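Local coordinates for prephenate dehydrogenase (Aquifex aeolicus, PDB 2G5C), which catalyses the NAD(+)-dependent oxidative decarboxylation of prephenate to 3-(4-hydroxyphenyl)pyruvate, a step of L-tyrosine biosynthesis, at the interface of chains A and B. Coordinates in Å, arbitrary orientation; residue numbers count along the deposited sequence, not the author numbering. Chains: chain A/B, prephenate dehydrogenase.

The interface of chains A and B. Residues chain A 251, 255, 270-271, 274, 277; chain B 192-193, 195-196, 223.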
loop_
_atom_site.group_PDB
_atom_site.type_symbol
_atom_site.label_atom_id
_atom_site.label_comp_id
_atom_site.label_asym_id
_atom_site.label_seq_id
_atom_site.Cartn_x
_atom_site.Cartn_y
_atom_site.Cartn_z
ATOM N N SER A 251 2.221 -10.016 15.147
ATOM C CA SER A 251 2.491 -8.582 15.258
ATOM C C SER A 251 1.201 -7.768 15.386
ATOM O O SER A 251 1.129 -6.828 16.178
ATOM C CB SER A 251 3.286 -8.081 14.049
ATOM O OG SER A 251 4.643 -8.477 14.121
ATOM N N LEU A 255 -0.292 -5.579 18.649
ATOM C CA LEU A 255 -0.796 -4.215 18.508
ATOM C C LEU A 255 -2.218 -4.129 19.080
ATOM O O LEU A 255 -2.534 -3.236 19.879
ATOM C CB LEU A 255 -0.796 -3.804 17.028
ATOM C CG LEU A 255 -1.316 -2.396 16.710
ATOM C CD1 LEU A 255 -0.531 -1.365 17.507
ATOM C CD2 LEU A 255 -1.184 -2.127 15.215
ATOM N N TYR A 270 5.614 1.321 20.195
ATOM C CA TYR A 270 5.451 0.320 19.153
ATOM C C TYR A 270 5.429 1.020 17.799
ATOM O O TYR A 270 6.100 0.604 16.843
ATOM C CB TYR A 270 4.132 -0.429 19.372
ATOM C CG TYR A 270 3.790 -1.466 18.326
ATOM C CD1 TYR A 270 3.975 -2.828 18.573
ATOM C CD2 TYR A 270 3.239 -1.089 17.100
ATOM C CE1 TYR A 270 3.612 -3.789 17.626
ATOM C CE2 TYR A 270 2.876 -2.039 16.150
ATOM C CZ TYR A 270 3.060 -3.385 16.419
ATOM O OH TYR A 270 2.658 -4.319 15.497
ATOM N N LEU A 271 4.648 2.093 17.738
ATOM C CA LEU A 271 4.470 2.862 16.512
ATOM C C LEU A 271 5.721 3.627 16.131
ATOM O O LEU A 271 6.039 3.759 14.955
ATOM C CB LEU A 271 3.278 3.809 16.674
ATOM C CG LEU A 271 1.967 3.046 16.953
ATOM C CD1 LEU A 271 0.828 4.018 17.196
ATOM C CD2 LEU A 271 1.656 2.141 15.772
ATOM N N VAL A 274 8.294 1.145 14.508
ATOM C CA VAL A 274 7.894 0.827 13.153
ATOM C C VAL A 274 8.140 2.018 12.225
ATOM O O VAL A 274 8.575 1.843 11.091
ATOM C CB VAL A 274 6.410 0.423 13.110
ATOM C CG1 VAL A 274 5.871 0.548 11.698
ATOM C CG2 VAL A 274 6.263 -1.007 13.602
ATOM N N LYS A 277 11.872 2.211 11.397
ATOM C CA LYS A 277 12.253 1.123 10.506
ATOM C C LYS A 277 11.755 1.382 9.087
ATOM O O LYS A 277 12.478 1.147 8.122
ATOM C CB LYS A 277 11.691 -0.210 11.011
ATOM C CG LYS A 277 12.310 -0.714 12.308
ATOM C CD LYS A 277 13.797 -1.015 12.148
ATOM C CE LYS A 277 14.330 -1.811 13.337
ATOM N NZ LYS A 277 15.787 -2.127 13.226
ATOM N N PHE B 192 1.273 -0.799 10.080
ATOM C CA PHE B 192 2.204 -0.817 11.208
ATOM C C PHE B 192 2.656 -2.242 11.519
ATOM O O PHE B 192 3.851 -2.507 11.685
ATOM C CB PHE B 192 1.557 -0.217 12.465
ATOM C CG PHE B 192 1.291 1.258 12.378
ATOM C CD1 PHE B 192 2.312 2.146 12.063
ATOM C CD2 PHE B 192 0.020 1.766 12.648
ATOM C CE1 PHE B 192 2.074 3.526 12.017
ATOM C CE2 PHE B 192 -0.228 3.138 12.605
ATOM C CZ PHE B 192 0.803 4.018 12.289
ATOM N N ALA B 193 1.691 -3.158 11.587
ATOM C CA ALA B 193 1.985 -4.548 11.895
ATOM C C ALA B 193 2.814 -5.233 10.805
ATOM O O ALA B 193 3.627 -6.098 11.103
ATOM C CB ALA B 193 0.683 -5.316 12.132
ATOM N N VAL B 195 5.113 -3.857 9.042
ATOM C CA VAL B 195 6.494 -3.462 9.264
ATOM C C VAL B 195 7.045 -4.196 10.483
ATOM O O VAL B 195 8.183 -4.668 10.476
ATOM C CB VAL B 195 6.621 -1.943 9.481
ATOM C CG1 VAL B 195 8.072 -1.582 9.833
ATOM C CG2 VAL B 195 6.203 -1.214 8.215
ATOM N N ASP B 196 6.233 -4.299 11.529
ATOM C CA ASP B 196 6.662 -4.981 12.742
ATOM C C ASP B 196 6.977 -6.450 12.462
ATOM O O ASP B 196 7.846 -7.039 13.100
ATOM C CB ASP B 196 5.584 -4.890 13.819
ATOM C CG ASP B 196 6.094 -5.348 15.167
ATOM O OD1 ASP B 196 6.998 -4.669 15.711
ATOM O OD2 ASP B 196 5.611 -6.380 15.669
ATOM N N ALA B 223 2.796 3.825 7.463
ATOM C CA ALA B 223 3.394 3.401 8.726
ATOM C C ALA B 223 4.377 4.465 9.220
ATOM O O ALA B 223 4.916 4.368 10.327
ATOM C CB ALA B 223 4.107 2.068 8.555
HETATM O O HOH W 1 7.501 -1.991 16.992
#
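A:Leu271 lowers one methyl, CD2, onto the face of the B:Phe192 phenyl ring, 3.5 Å from atom CG and over the middle of the ring, a CH-pi contact. The patch exemplifies a common design, interlocking apolar packing bordered by a directional, partly water-mediated polar rim. With chi1 -68°, B:Phe192 carries its ring anti to its own carbonyl carbon, and the ring is met from two directions: A:Leu271 presses on the face while A:Val274 CG1 lies in plane at the edge, 3.9 Å from CD1. This same methyl of A:Val274 forms the tight part of the patch. Placed anti to the backbone N (chi1 161°), CG1 sits between that ring edge and B:Val195, a snug 3.4 Å from B:Val195 CB, with B:Ala223 CB also near, at 3.9 Å. Its other branch, CG2, rests on the backbone of chain B, 3.4 Å from B:Phe192 O. Beyond this end the packing slackens, and A:Lys277 contributes little more than its CB, 4.0 Å from B:Val195 CG1.

The polar flank is built differently, and B:Asp196 illustrates how one carboxylate can serve several neighbours. Its OD2 accepts a hydrogen bond of 2.8 Å from the hydroxyl OG of A:Ser251, which arrives on the anti side and 26° out of the carboxylate plane. The side chains of A:Tyr270 and B:Asp196 cross at about a right angle, the ring tilted from the carboxylate plane rather than perpendicular to it, and the phenol OH packs against the methylene, 3.4 Å from CB. The second oxygen, OD1, turns to a water that also contacts the backbone carbonyl O of A:Tyr270, so here the two chains are joined through solvent.

The patch belongs to a two-fold symmetric dimer interface, and its twin recurs with the chains exchanged. Helix 264-279 of chain A, with A:Ser251 from helix 238-260 beside it, packs against helix 173-200 of chain B, within the all-helical dimerization region between the two nucleotide-binding domains.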